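Local coordinates for protein L-asparaginase I (Vibrio cholerae, PDB 2OCD) that probably catalyses the hydrolysis of L-asparagine to L-aspartate and ammonium, working as a cytoplasmic homotetramer, at residues 33-38 and 119-124; 15-20 and 25-30; 113-118 and 129-134; 40-43 and 48-51; 117-120 and 125-128. All coordinates share one frame; numbering follows the deposited sequence.

Interaction 1 (33-38 and 119-124)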
loop_
_atom_site.group_PDB
_atom_site.type_symbol
_atom_site.label_atom_id
_atom_site.label_comp_id
_atom_site.label_asym_id
_atom_site.label_seq_id
_atom_site.Cartn_x
_atom_site.Cartn_y
_atom_site.Cartn_z
ATOM N N LYS B 33 22.079 -29.853 3.448
ATOM C CA LYS B 33 23.291 -29.889 4.257
ATOM C C LYS B 33 24.515 -29.469 3.409
ATOM O O LYS B 33 25.247 -28.575 3.801
ATOM C CB LYS B 33 23.438 -31.283 4.923
ATOM C CG LYS B 33 24.678 -31.545 5.786
ATOM C CD LYS B 33 24.906 -30.474 6.796
ATOM C CE LYS B 33 25.698 -30.988 7.981
ATOM N NZ LYS B 33 25.580 -29.965 9.070
ATOM N N GLN B 34 24.712 -30.071 2.239
ATOM C CA GLN B 34 25.814 -29.640 1.333
ATOM C C GLN B 34 25.804 -28.119 1.080
ATOM O O GLN B 34 26.834 -27.455 1.185
ATOM C CB GLN B 34 25.756 -30.372 -0.018
ATOM C CG GLN B 34 27.011 -30.185 -0.991
ATOM C CD GLN B 34 26.983 -31.145 -2.255
ATOM O OE1 GLN B 34 25.978 -31.813 -2.471
ATOM N NE2 GLN B 34 28.065 -31.208 -3.050
ATOM N N LEU B 35 24.627 -27.586 0.761
ATOM C CA LEU B 35 24.485 -26.176 0.394
ATOM C C LEU B 35 24.888 -25.294 1.560
ATOM O O LEU B 35 25.761 -24.433 1.401
ATOM C CB LEU B 35 23.082 -25.812 -0.121
ATOM C CG LEU B 35 22.788 -26.040 -1.614
ATOM C CD1 LEU B 35 22.686 -27.506 -1.813
ATOM C CD2 LEU B 35 21.515 -25.353 -2.189
ATOM N N ALA B 36 24.363 -25.529 2.755
ATOM C CA ALA B 36 24.738 -24.653 3.864
ATOM C C ALA B 36 26.289 -24.468 4.146
ATOM O O ALA B 36 26.651 -23.886 5.151
ATOM C CB ALA B 36 23.847 -24.902 5.151
ATOM N N SER B 37 27.145 -24.958 3.216
ATOM C CA SER B 37 28.565 -24.496 2.977
ATOM C C SER B 37 28.712 -23.159 2.185
ATOM O O SER B 37 29.681 -22.940 1.439
ATOM C CB SER B 37 29.275 -25.518 2.144
ATOM O OG SER B 37 28.943 -25.291 0.783
HETATM N N MSE B 38 27.736 -22.278 2.325
HETATM C CA MSE B 38 27.762 -20.974 1.696
HETATM C C MSE B 38 28.306 -20.047 2.773
HETATM O O MSE B 38 27.789 -20.023 3.877
HETATM C CB MSE B 38 26.338 -20.566 1.325
HETATM C CG MSE B 38 25.736 -21.467 0.295
HETATM SE SE MSE B 38 23.782 -21.635 0.319
HETATM C CE MSE B 38 23.173 -19.774 -0.021
ATOM N N ILE B 119 11.275 -21.107 -3.799
ATOM C CA ILE B 119 12.290 -21.511 -4.766
ATOM C C ILE B 119 13.388 -22.291 -4.026
ATOM O O ILE B 119 13.859 -21.861 -2.973
ATOM C CB ILE B 119 12.923 -20.257 -5.451
ATOM C CG1 ILE B 119 11.867 -19.366 -6.140
ATOM C CG2 ILE B 119 13.937 -20.650 -6.448
ATOM C CD1 ILE B 119 11.103 -20.039 -7.248
ATOM N N PRO B 120 13.839 -23.423 -4.572
ATOM C CA PRO B 120 14.917 -24.055 -3.819
ATOM C C PRO B 120 16.120 -23.139 -3.646
ATOM O O PRO B 120 16.384 -22.350 -4.517
ATOM C CB PRO B 120 15.306 -25.254 -4.673
ATOM C CG PRO B 120 14.232 -25.405 -5.661
ATOM C CD PRO B 120 13.495 -24.133 -5.804
ATOM N N LEU B 121 16.837 -23.274 -2.540
ATOM C CA LEU B 121 18.103 -22.547 -2.272
ATOM C C LEU B 121 19.098 -22.636 -3.435
ATOM O O LEU B 121 19.749 -21.638 -3.802
ATOM C CB LEU B 121 18.784 -23.069 -0.979
ATOM C CG LEU B 121 19.854 -22.223 -0.247
ATOM C CD1 LEU B 121 19.343 -20.807 0.269
ATOM C CD2 LEU B 121 20.450 -23.045 0.901
ATOM N N ALA B 122 19.223 -23.820 -4.018
ATOM C CA ALA B 122 20.170 -23.968 -5.124
ATOM C C ALA B 122 19.779 -23.118 -6.359
ATOM O O ALA B 122 20.654 -22.725 -7.128
ATOM C CB ALA B 122 20.342 -25.438 -5.508
ATOM N N ASP B 123 18.481 -22.845 -6.549
ATOM C CA ASP B 123 17.989 -22.167 -7.755
ATOM C C ASP B 123 18.485 -20.710 -7.573
ATOM O O ASP B 123 18.550 -20.201 -6.447
ATOM C CB ASP B 123 16.419 -22.267 -7.872
ATOM C CG ASP B 123 15.858 -23.323 -8.976
ATOM O OD1 ASP B 123 16.595 -24.174 -9.533
ATOM O OD2 ASP B 123 14.610 -23.293 -9.288
ATOM N N LEU B 124 18.867 -20.046 -8.659
ATOM C CA LEU B 124 19.319 -18.640 -8.588
ATOM C C LEU B 124 18.257 -17.723 -7.936
ATOM O O LEU B 124 17.064 -17.944 -8.089
ATOM C CB LEU B 124 19.682 -18.144 -9.995
ATOM C CG LEU B 124 20.242 -16.729 -10.221
ATOM C CD1 LEU B 124 21.484 -16.445 -9.407
ATOM C CD2 LEU B 124 20.519 -16.552 -11.689
#
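Leu-121 is the first residue of 119-124 to meet the other segment, and it meets two side chains at once. Its CG stands anti to the backbone N (chi1 -161°), which places CG and its two methyls against Leu-35 and Met-38. There CD2 lies 3.7 Å from SE of the selenomethionine Met-38, the two side chains reaching each other tip to tip. The Met-38 chain bends at its last torsion (chi3 61°), and this hook brings its CE within 4.0 Å of Leu-121 CD1. On the Leu-35 side, Leu-121 CB is 3.8 Å from Leu-35 CD2. The residues from Pro-120 to Asp-123 form a type I beta turn, closed by the bond from Asp-123 N to Pro-120 O (3.0 Å). The turn lies between strand 112-115 and helix 127-141 of the N-terminal asparaginase domain, while Leu-35 ends the short helix 31-35 and Met-38 follows in the loop. Ala-122, next along the turn, receives the same Leu-35 methyl: CD2 sits 3.5 Å from Ala-122 CB and close to the start of that residue's backbone. Ala-122 O accepts a hydrogen bond from Arg-43 NH2 of the second subunit.

Interaction 2 (15-20 and 25-30)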
loop_
_atom_site.group_PDB
_atom_site.type_symbol
_atom_site.label_atom_id
_atom_site.label_comp_id
_atom_site.label_asym_id
_atom_site.label_seq_id
_atom_site.Cartn_x
_atom_site.Cartn_y
_atom_site.Cartn_z
ATOM N N ILE B 15 12.640 -25.875 -0.223
ATOM C CA ILE B 15 13.891 -25.209 0.065
ATOM C C ILE B 15 15.129 -26.086 -0.127
ATOM O O ILE B 15 16.180 -25.584 -0.511
ATOM C CB ILE B 15 13.888 -24.500 1.481
ATOM C CG1 ILE B 15 15.174 -23.660 1.663
ATOM C CG2 ILE B 15 13.714 -25.470 2.648
ATOM C CD1 ILE B 15 15.072 -22.489 2.740
ATOM N N GLY B 16 15.006 -27.394 0.091
ATOM C CA GLY B 16 16.175 -28.272 0.055
ATOM C C GLY B 16 16.242 -29.212 -1.126
ATOM O O GLY B 16 16.719 -30.344 -1.011
HETATM N N MSE B 17 15.751 -28.743 -2.263
HETATM C CA MSE B 17 15.580 -29.586 -3.419
HETATM C C MSE B 17 16.390 -29.068 -4.530
HETATM O O MSE B 17 16.949 -27.945 -4.459
HETATM C CB MSE B 17 14.123 -29.608 -3.847
HETATM C CG MSE B 17 13.213 -30.173 -2.776
HETATM SE SE MSE B 17 11.410 -30.560 -3.466
HETATM C CE MSE B 17 11.152 -29.140 -4.781
ATOM N N LYS B 18 16.462 -29.933 -5.543
ATOM C CA LYS B 18 17.144 -29.675 -6.801
ATOM C C LYS B 18 16.117 -29.815 -7.925
ATOM O O LYS B 18 15.168 -30.592 -7.828
ATOM C CB LYS B 18 18.321 -30.651 -7.000
ATOM C CG LYS B 18 19.596 -30.019 -7.618
ATOM C CD LYS B 18 19.554 -29.837 -9.149
ATOM C CE LYS B 18 19.950 -28.390 -9.576
ATOM N NZ LYS B 18 21.206 -27.836 -8.957
ATOM N N LYS B 19 16.315 -29.024 -8.977
ATOM C CA LYS B 19 15.425 -28.995 -10.119
ATOM C C LYS B 19 15.768 -30.117 -11.095
ATOM O O LYS B 19 16.910 -30.595 -11.137
ATOM C CB LYS B 19 15.480 -27.629 -10.801
ATOM C CG LYS B 19 16.889 -27.141 -11.198
ATOM C CD LYS B 19 16.818 -25.983 -12.259
ATOM C CE LYS B 19 17.936 -26.037 -13.336
ATOM N NZ LYS B 19 17.521 -25.396 -14.629
ATOM N N SER B 20 14.752 -30.521 -11.866
ATOM C CA SER B 20 14.795 -31.693 -12.759
ATOM C C SER B 20 13.888 -31.464 -13.998
ATOM O O SER B 20 13.238 -30.409 -14.109
ATOM C CB SER B 20 14.386 -32.979 -11.999
ATOM O OG SER B 20 12.974 -33.068 -11.782
ATOM N N VAL B 25 12.118 -28.970 -8.009
ATOM C CA VAL B 25 11.347 -30.221 -8.060
ATOM C C VAL B 25 11.923 -31.369 -7.152
ATOM O O VAL B 25 11.614 -31.395 -6.014
ATOM C CB VAL B 25 10.970 -30.614 -9.532
ATOM C CG1 VAL B 25 9.831 -29.733 -10.069
ATOM C CG2 VAL B 25 12.133 -30.474 -10.413
ATOM N N PRO B 26 12.710 -32.342 -7.631
ATOM C CA PRO B 26 13.015 -33.424 -6.665
ATOM C C PRO B 26 13.717 -33.159 -5.363
ATOM O O PRO B 26 14.768 -32.532 -5.291
ATOM C CB PRO B 26 13.888 -34.391 -7.463
ATOM C CG PRO B 26 13.393 -34.238 -8.808
ATOM C CD PRO B 26 13.208 -32.723 -8.957
ATOM N N VAL B 27 13.139 -33.768 -4.347
ATOM C CA VAL B 27 13.859 -34.097 -3.152
ATOM C C VAL B 27 15.215 -34.808 -3.522
ATOM O O VAL B 27 15.311 -35.519 -4.523
ATOM C CB VAL B 27 12.906 -34.915 -2.219
ATOM C CG1 VAL B 27 11.661 -34.098 -1.885
ATOM C CG2 VAL B 27 12.445 -36.203 -2.881
ATOM N N ALA B 28 16.249 -34.538 -2.725
ATOM C CA ALA B 28 17.614 -35.055 -2.890
ATOM C C ALA B 28 18.305 -35.120 -1.520
ATOM O O ALA B 28 18.390 -34.116 -0.832
ATOM C CB ALA B 28 18.436 -34.158 -3.828
ATOM N N GLY B 29 18.850 -36.285 -1.156
ATOM C CA GLY B 29 19.332 -36.529 0.219
ATOM C C GLY B 29 20.622 -35.780 0.543
ATOM O O GLY B 29 21.609 -35.869 -0.175
ATOM N N PHE B 30 20.612 -35.072 1.654
ATOM C CA PHE B 30 21.746 -34.257 2.120
ATOM C C PHE B 30 22.143 -33.008 1.300
ATOM O O PHE B 30 23.127 -32.369 1.632
ATOM C CB PHE B 30 22.990 -35.108 2.375
ATOM C CG PHE B 30 22.714 -36.546 2.765
ATOM C CD1 PHE B 30 23.338 -37.590 2.082
ATOM C CD2 PHE B 30 21.856 -36.853 3.813
ATOM C CE1 PHE B 30 23.100 -38.914 2.430
ATOM C CE2 PHE B 30 21.611 -38.177 4.164
ATOM C CZ PHE B 30 22.234 -39.208 3.473
#
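Lys-18 and Pro-26 join the two arms of a loop that follows strand 5-12 and leads into helix 31-35; this loop carries the predicted nucleophile Thr-14 just ahead of Ile-15. The closer part of the contact is backbone pairing. Lys-18 N gives a nearly straight hydrogen bond to Pro-26 O (3.1 Å, 170° at the hydrogen). The return bond, Val-25 N to Lys-18 O at 3.5 Å, is weak. Beside this pair the selenomethionine Met-17 packs on the other arm, its CB 3.3 Å from Pro-26 O, and its side chain also touches Tyr-10 of strand 5-12. The fit of its tip against Val-25 is doubtful in the model.

The outer part is looser and faces solvent. Val-25, Pro-26 and Val-27 are exposed, as are Lys-19 and Ser-20, and the end of the Lys-18 side chain leads away from the opposite arm. Val-27 adds an apolar touch, its CG1 3.9 Å from Met-17 SE.

Interaction 3 (113-118 and 129-134)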
loop_
_atom_site.group_PDB
_atom_site.type_symbol
_atom_site.label_atom_id
_atom_site.label_comp_id
_atom_site.label_asym_id
_atom_site.label_seq_id
_atom_site.Cartn_x
_atom_site.Cartn_y
_atom_site.Cartn_z
ATOM N N ILE B 113 11.042 -20.983 15.097
ATOM C CA ILE B 113 10.712 -20.281 13.894
ATOM C C ILE B 113 10.583 -21.293 12.769
ATOM O O ILE B 113 11.558 -21.946 12.383
ATOM C CB ILE B 113 11.821 -19.308 13.512
ATOM C CG1 ILE B 113 12.195 -18.379 14.667
ATOM C CG2 ILE B 113 11.371 -18.444 12.373
ATOM C CD1 ILE B 113 13.147 -17.199 14.209
ATOM N N VAL B 114 9.378 -21.410 12.234
ATOM C CA VAL B 114 9.094 -22.220 11.046
ATOM C C VAL B 114 9.290 -21.351 9.789
ATOM O O VAL B 114 8.786 -20.235 9.712
ATOM C CB VAL B 114 7.646 -22.740 11.085
ATOM C CG1 VAL B 114 7.322 -23.611 9.857
ATOM C CG2 VAL B 114 7.397 -23.459 12.416
ATOM N N THR B 115 10.051 -21.846 8.824
ATOM C CA THR B 115 10.223 -21.115 7.581
ATOM C C THR B 115 10.441 -22.043 6.405
ATOM O O THR B 115 10.431 -23.270 6.535
ATOM C CB THR B 115 11.344 -20.039 7.716
ATOM O OG1 THR B 115 11.293 -19.125 6.606
ATOM C CG2 THR B 115 12.676 -20.628 7.793
ATOM N N GLY B 116 10.618 -21.444 5.245
ATOM C CA GLY B 116 10.738 -22.188 3.992
ATOM C C GLY B 116 10.968 -21.220 2.854
ATOM O O GLY B 116 11.372 -20.058 3.059
ATOM N N SER B 117 10.708 -21.691 1.643
ATOM C CA SER B 117 10.819 -20.867 0.477
ATOM C C SER B 117 10.023 -21.444 -0.704
ATOM O O SER B 117 9.669 -22.604 -0.721
ATOM C CB SER B 117 12.297 -20.703 0.115
ATOM O OG SER B 117 12.793 -21.859 -0.559
ATOM N N GLN B 118 9.711 -20.579 -1.665
ATOM C CA GLN B 118 9.052 -20.988 -2.895
ATOM C C GLN B 118 10.057 -21.626 -3.803
ATOM O O GLN B 118 9.721 -22.515 -4.543
ATOM C CB GLN B 118 8.479 -19.782 -3.661
ATOM C CG GLN B 118 7.336 -19.085 -2.989
ATOM C CD GLN B 118 6.862 -17.836 -3.775
ATOM O OE1 GLN B 118 6.636 -16.753 -3.184
ATOM N NE2 GLN B 118 6.718 -17.984 -5.111
ATOM N N GLN B 129 17.364 -18.044 0.801
ATOM C CA GLN B 129 18.590 -17.673 1.504
ATOM C C GLN B 129 18.258 -16.582 2.506
ATOM O O GLN B 129 18.622 -16.690 3.661
ATOM C CB GLN B 129 19.772 -17.310 0.584
ATOM C CG GLN B 129 19.598 -16.007 -0.180
ATOM C CD GLN B 129 20.909 -15.258 -0.426
ATOM O OE1 GLN B 129 20.973 -14.398 -1.331
ATOM N NE2 GLN B 129 21.957 -15.563 0.384
ATOM N N ALA B 130 17.504 -15.572 2.095
ATOM C CA ALA B 130 17.126 -14.516 3.036
ATOM C C ALA B 130 16.237 -15.061 4.166
ATOM O O ALA B 130 16.385 -14.649 5.298
ATOM C CB ALA B 130 16.451 -13.381 2.314
ATOM N N ASN B 131 15.325 -15.976 3.862
ATOM C CA ASN B 131 14.425 -16.511 4.867
ATOM C C ASN B 131 15.178 -17.347 5.912
ATOM O O ASN B 131 14.905 -17.245 7.089
ATOM C CB ASN B 131 13.344 -17.393 4.227
ATOM C CG ASN B 131 12.179 -16.607 3.605
ATOM O OD1 ASN B 131 11.409 -17.175 2.838
ATOM N ND2 ASN B 131 12.019 -15.352 3.964
ATOM N N LEU B 132 16.130 -18.162 5.500
ATOM C CA LEU B 132 16.911 -18.912 6.473
ATOM C C LEU B 132 17.946 -18.035 7.191
ATOM O O LEU B 132 18.188 -18.181 8.409
ATOM C CB LEU B 132 17.626 -20.099 5.821
ATOM C CG LEU B 132 18.349 -21.051 6.776
ATOM C CD1 LEU B 132 17.503 -21.536 7.955
ATOM C CD2 LEU B 132 18.927 -22.220 5.998
ATOM N N LEU B 133 18.563 -17.142 6.435
ATOM C CA LEU B 133 19.533 -16.231 6.983
ATOM C C LEU B 133 18.929 -15.439 8.128
ATOM O O LEU B 133 19.437 -15.422 9.229
ATOM C CB LEU B 133 20.058 -15.317 5.881
ATOM C CG LEU B 133 21.539 -15.056 5.998
ATOM C CD1 LEU B 133 22.141 -14.710 4.618
ATOM C CD2 LEU B 133 21.678 -13.915 7.038
ATOM N N ASN B 134 17.819 -14.776 7.884
ATOM C CA ASN B 134 17.242 -13.948 8.937
ATOM C C ASN B 134 16.535 -14.730 10.054
ATOM O O ASN B 134 16.449 -14.230 11.191
ATOM C CB ASN B 134 16.262 -12.942 8.333
ATOM C CG ASN B 134 16.942 -11.817 7.558
ATOM O OD1 ASN B 134 18.168 -11.642 7.624
ATOM N ND2 ASN B 134 16.129 -11.046 6.800
#
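Thr-115, the last residue of strand 112-115, meets Asn-131 of the helix with its hydroxyl branch. OG1 is 3.6 Å from Asn-131 CB, and the two side chains cross obliquely. With OG1 anti to the backbone N (chi1 -167°), the hydroxyl reaches the flank of the helix, but its hydrogen bond goes to Phe-150 O on the neighbouring strand 147-151. The methyl CG2 comes more loosely, 4.1 Å from Asn-131 O. Strand 112-115, helix 127-141 and strand 147-151 form a beta-alpha-beta unit of the parallel part of the N-terminal sheet, so this contact packs the helix against the end of its own preceding strand. Phe-150 also touches Asn-131 and thereby ties the next strand into the same buried layer.

At Gly-116 the strand has ended and the backbone itself faces the helix: its carbonyl O lies 3.5 Å from Asn-131 CB. Ser-117 stands farther off, and its OG bonds to Ile-119 O. The side chains of Ser-117 and the predicted nucleophile Thr-14 are about 5 Å apart.

Interaction 4 (40-43 and 48-51)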
loop_
_atom_site.group_PDB
_atom_site.type_symbol
_atom_site.label_atom_id
_atom_site.label_comp_id
_atom_site.label_asym_id
_atom_site.label_seq_id
_atom_site.Cartn_x
_atom_site.Cartn_y
_atom_site.Cartn_z
ATOM N N GLU B 40 28.147 -16.963 3.667
ATOM C CA GLU B 40 27.170 -16.064 4.347
ATOM C C GLU B 40 26.682 -16.630 5.688
ATOM O O GLU B 40 26.372 -15.871 6.626
ATOM C CB GLU B 40 25.910 -15.813 3.492
ATOM C CG GLU B 40 26.129 -15.637 2.001
ATOM C CD GLU B 40 25.928 -16.931 1.198
ATOM O OE1 GLU B 40 24.784 -17.441 1.178
ATOM O OE2 GLU B 40 26.910 -17.414 0.575
ATOM N N PHE B 41 26.548 -17.955 5.757
ATOM C CA PHE B 41 26.025 -18.607 6.965
ATOM C C PHE B 41 27.115 -18.893 8.022
ATOM O O PHE B 41 26.832 -19.422 9.094
ATOM C CB PHE B 41 25.291 -19.905 6.577
ATOM C CG PHE B 41 23.971 -19.672 5.896
ATOM C CD1 PHE B 41 22.809 -19.542 6.628
ATOM C CD2 PHE B 41 23.895 -19.543 4.508
ATOM C CE1 PHE B 41 21.611 -19.302 5.987
ATOM C CE2 PHE B 41 22.672 -19.308 3.871
ATOM C CZ PHE B 41 21.557 -19.188 4.593
ATOM N N HIS B 42 28.359 -18.554 7.713
ATOM C CA HIS B 42 29.491 -18.933 8.541
ATOM C C HIS B 42 30.351 -17.692 8.732
ATOM O O HIS B 42 31.368 -17.448 8.024
ATOM C CB HIS B 42 30.307 -20.041 7.876
ATOM C CG HIS B 42 29.567 -21.322 7.685
ATOM N ND1 HIS B 42 29.130 -22.090 8.739
ATOM C CD2 HIS B 42 29.219 -21.988 6.563
ATOM C CE1 HIS B 42 28.526 -23.167 8.274
ATOM N NE2 HIS B 42 28.579 -23.135 6.955
ATOM N N ARG B 43 29.909 -16.870 9.663
ATOM C CA ARG B 43 30.578 -15.626 9.938
ATOM C C ARG B 43 30.261 -15.290 11.371
ATOM O O ARG B 43 29.199 -15.667 11.877
ATOM C CB ARG B 43 30.112 -14.508 8.972
ATOM C CG ARG B 43 28.620 -14.277 8.980
ATOM C CD ARG B 43 28.203 -13.315 7.913
ATOM N NE ARG B 43 28.690 -11.990 8.254
ATOM C CZ ARG B 43 28.966 -11.019 7.386
ATOM N NH1 ARG B 43 28.777 -11.168 6.079
ATOM N NH2 ARG B 43 29.446 -9.889 7.841
ATOM N N LEU B 48 26.275 -20.263 15.440
ATOM C CA LEU B 48 26.519 -21.648 15.040
ATOM C C LEU B 48 25.161 -22.309 14.707
ATOM O O LEU B 48 24.121 -21.879 15.187
ATOM C CB LEU B 48 27.210 -22.422 16.183
ATOM C CG LEU B 48 28.664 -22.059 16.549
ATOM C CD1 LEU B 48 29.143 -22.951 17.686
ATOM C CD2 LEU B 48 29.566 -22.208 15.358
ATOM N N PHE B 49 25.189 -23.354 13.897
ATOM C CA PHE B 49 23.989 -24.104 13.601
ATOM C C PHE B 49 24.321 -25.572 13.264
ATOM O O PHE B 49 25.322 -25.863 12.619
ATOM C CB PHE B 49 23.209 -23.439 12.456
ATOM C CG PHE B 49 23.904 -23.499 11.121
ATOM C CD1 PHE B 49 24.611 -22.410 10.649
ATOM C CD2 PHE B 49 23.829 -24.641 10.331
ATOM C CE1 PHE B 49 25.266 -22.450 9.400
ATOM C CE2 PHE B 49 24.475 -24.724 9.089
ATOM C CZ PHE B 49 25.208 -23.624 8.621
ATOM N N THR B 50 23.458 -26.466 13.738
ATOM C CA THR B 50 23.422 -27.867 13.352
ATOM C C THR B 50 22.093 -28.144 12.633
ATOM O O THR B 50 21.005 -27.789 13.118
ATOM C CB THR B 50 23.490 -28.765 14.601
ATOM O OG1 THR B 50 24.607 -28.360 15.393
ATOM C CG2 THR B 50 23.610 -30.257 14.248
ATOM N N ILE B 51 22.204 -28.797 11.482
ATOM C CA ILE B 51 21.070 -29.188 10.700
ATOM C C ILE B 51 20.932 -30.699 10.785
ATOM O O ILE B 51 21.929 -31.409 10.647
ATOM C CB ILE B 51 21.226 -28.737 9.262
ATOM C CG1 ILE B 51 19.998 -29.099 8.445
ATOM C CG2 ILE B 51 22.477 -29.337 8.605
ATOM C CD1 ILE B 51 19.951 -28.352 7.141
#
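His-42 and Phe-49 form the aromatic part of this contact, where the loop after helix 31-35 packs on the start of strand 48-58, the outermost strand of the mixed N-terminal sheet within this chain. The two rings are near parallel, with planes at 26°, but slid well apart: their centroids are 5.1 Å from each other and they barely overlap. The touch is between His-42 CE1 and Phe-49 CZ, 3.4 Å apart. The imidazole has its polar partner outside the two segments: His-42 NE2 hydrogen-bonds to Ala-36 O.

Apolar packing adds Phe-41, whose CB lies 3.8 Å from Phe-49 CE1. Beyond CB the Phe-41 ring turns away from the strand and packs on Leu-132 and Leu-136 of helix 127-141. Phe-49 also touches Ile-8 of the adjacent strand 5-12; with CG between the backbone N and the carbonyl carbon (chi1 68°), the ring is brought against the loop backbone. There the carbonyl O of Phe-41 meets the ring at its edge, in plane, 3.4 Å from Phe-49 CE1.

Interaction 5 (117-120 and 125-128)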
loop_
_atom_site.group_PDB
_atom_site.type_symbol
_atom_site.label_atom_id
_atom_site.label_comp_id
_atom_site.label_asym_id
_atom_site.label_seq_id
_atom_site.Cartn_x
_atom_site.Cartn_y
_atom_site.Cartn_z
ATOM N N SER B 117 10.708 -21.691 1.643
ATOM C CA SER B 117 10.819 -20.867 0.477
ATOM C C SER B 117 10.023 -21.444 -0.704
ATOM O O SER B 117 9.669 -22.604 -0.721
ATOM C CB SER B 117 12.297 -20.703 0.115
ATOM O OG SER B 117 12.793 -21.859 -0.559
ATOM N N GLN B 118 9.711 -20.579 -1.665
ATOM C CA GLN B 118 9.052 -20.988 -2.895
ATOM C C GLN B 118 10.057 -21.626 -3.803
ATOM O O GLN B 118 9.721 -22.515 -4.543
ATOM C CB GLN B 118 8.479 -19.782 -3.661
ATOM C CG GLN B 118 7.336 -19.085 -2.989
ATOM C CD GLN B 118 6.862 -17.836 -3.775
ATOM O OE1 GLN B 118 6.636 -16.753 -3.184
ATOM N NE2 GLN B 118 6.718 -17.984 -5.111
ATOM N N ILE B 119 11.275 -21.107 -3.799
ATOM C CA ILE B 119 12.290 -21.511 -4.766
ATOM C C ILE B 119 13.388 -22.291 -4.026
ATOM O O ILE B 119 13.859 -21.861 -2.973
ATOM C CB ILE B 119 12.923 -20.257 -5.451
ATOM C CG1 ILE B 119 11.867 -19.366 -6.140
ATOM C CG2 ILE B 119 13.937 -20.650 -6.448
ATOM C CD1 ILE B 119 11.103 -20.039 -7.248
ATOM N N PRO B 120 13.839 -23.423 -4.572
ATOM C CA PRO B 120 14.917 -24.055 -3.819
ATOM C C PRO B 120 16.120 -23.139 -3.646
ATOM O O PRO B 120 16.384 -22.350 -4.517
ATOM C CB PRO B 120 15.306 -25.254 -4.673
ATOM C CG PRO B 120 14.232 -25.405 -5.661
ATOM C CD PRO B 120 13.495 -24.133 -5.804
ATOM N N ARG B 125 18.699 -16.710 -7.197
ATOM C CA ARG B 125 17.801 -15.752 -6.480
ATOM C C ARG B 125 16.597 -16.363 -5.723
ATOM O O ARG B 125 15.482 -15.806 -5.700
ATOM C CB ARG B 125 17.374 -14.577 -7.393
ATOM C CG ARG B 125 16.451 -14.885 -8.564
ATOM C CD ARG B 125 16.473 -13.741 -9.642
ATOM N NE ARG B 125 16.281 -12.447 -9.020
ATOM C CZ ARG B 125 15.107 -11.911 -8.721
ATOM N NH1 ARG B 125 13.984 -12.515 -9.032
ATOM N NH2 ARG B 125 15.048 -10.737 -8.114
ATOM N N SER B 126 16.853 -17.489 -5.067
ATOM C CA SER B 126 15.907 -18.063 -4.142
ATOM C C SER B 126 15.562 -17.154 -2.935
ATOM O O SER B 126 16.404 -16.502 -2.374
ATOM C CB SER B 126 16.467 -19.372 -3.609
ATOM O OG SER B 126 15.569 -19.967 -2.683
ATOM N N ASP B 127 14.314 -17.191 -2.505
ATOM C CA ASP B 127 13.888 -16.528 -1.294
ATOM C C ASP B 127 14.368 -17.295 -0.079
ATOM O O ASP B 127 14.425 -16.767 1.040
ATOM C CB ASP B 127 12.348 -16.359 -1.265
ATOM C CG ASP B 127 11.588 -17.669 -1.520
ATOM O OD1 ASP B 127 11.965 -18.483 -2.394
ATOM O OD2 ASP B 127 10.578 -17.885 -0.852
ATOM N N GLY B 128 14.717 -18.558 -0.288
ATOM C CA GLY B 128 15.296 -19.349 0.774
ATOM C C GLY B 128 16.475 -18.727 1.502
ATOM O O GLY B 128 16.600 -18.880 2.723
#
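Ile-119 O is gripped by two serine hydroxyls, Ser-117 OG and Ser-126 OG, each 2.6 Å away. They reach it from opposite faces of the carbonyl plane, Ser-117 standing 49° out of that plane and Ser-126 51°, so neither lies on a lone pair. Ser-126 has a second task. Its OG, held anti to the backbone N (chi1 180°), accepts from Gly-128 N at 2.9 Å, so a single hydroxyl both caps the helix start and ties it to the preceding loop.

The next residue, Asp-127, turns its carboxylate against the loop backbone. OD2 takes Gln-118 N at 2.9 Å, and OD1 takes Ile-119 N at 3.1 Å; both oxygens use their syn lone pairs. A weak, bent bond from Gln-118 N to OD1 completes the fork. Two consecutive amides thus hold the carboxylate and would probably stabilise its negative charge. The Gln-118 side chain crosses the Asp-127 side chain at about a right angle, and its NE2 hydrogen-bonds to Gly-168 O. Where the segments come close, Ser-117 CB packs on the Gly-128 backbone, 3.3 Å from its N.

Ile-185 of the second subunit packs on Ile-119 and Asp-127, while Pro-120 touches the predicted nucleophile Thr-14. This is a serine N-cap at the start of helix 127-141, braced by the loop that joins it to strand 112-115 beside the predicted active site.

Interaction 3 is the buried one, the helix-on-strand packing of a beta-alpha-beta unit; interaction 2 is at the surface, and interactions 1, 4 and 5 are partly buried. Interactions 3 and 5 share Ser-117 and Gln-118 and both use helix 127-141, one on its flank and the other at its start. The loop residues Ile-119 and Pro-120 continue from interaction 5 into interaction 1. Chemistry follows place: side-chain to backbone hydrogen bonds, one of them a helix cap, at the helix start, a backbone bond in the exposed loop of interaction 2, apolar contact of leucine, alanine and selenomethionine in interaction 1 and aromatic in interaction 4. A probable hydrogen bond from Leu-121 N to Ile-15 O (3.1 Å) links interactions 1 and 2.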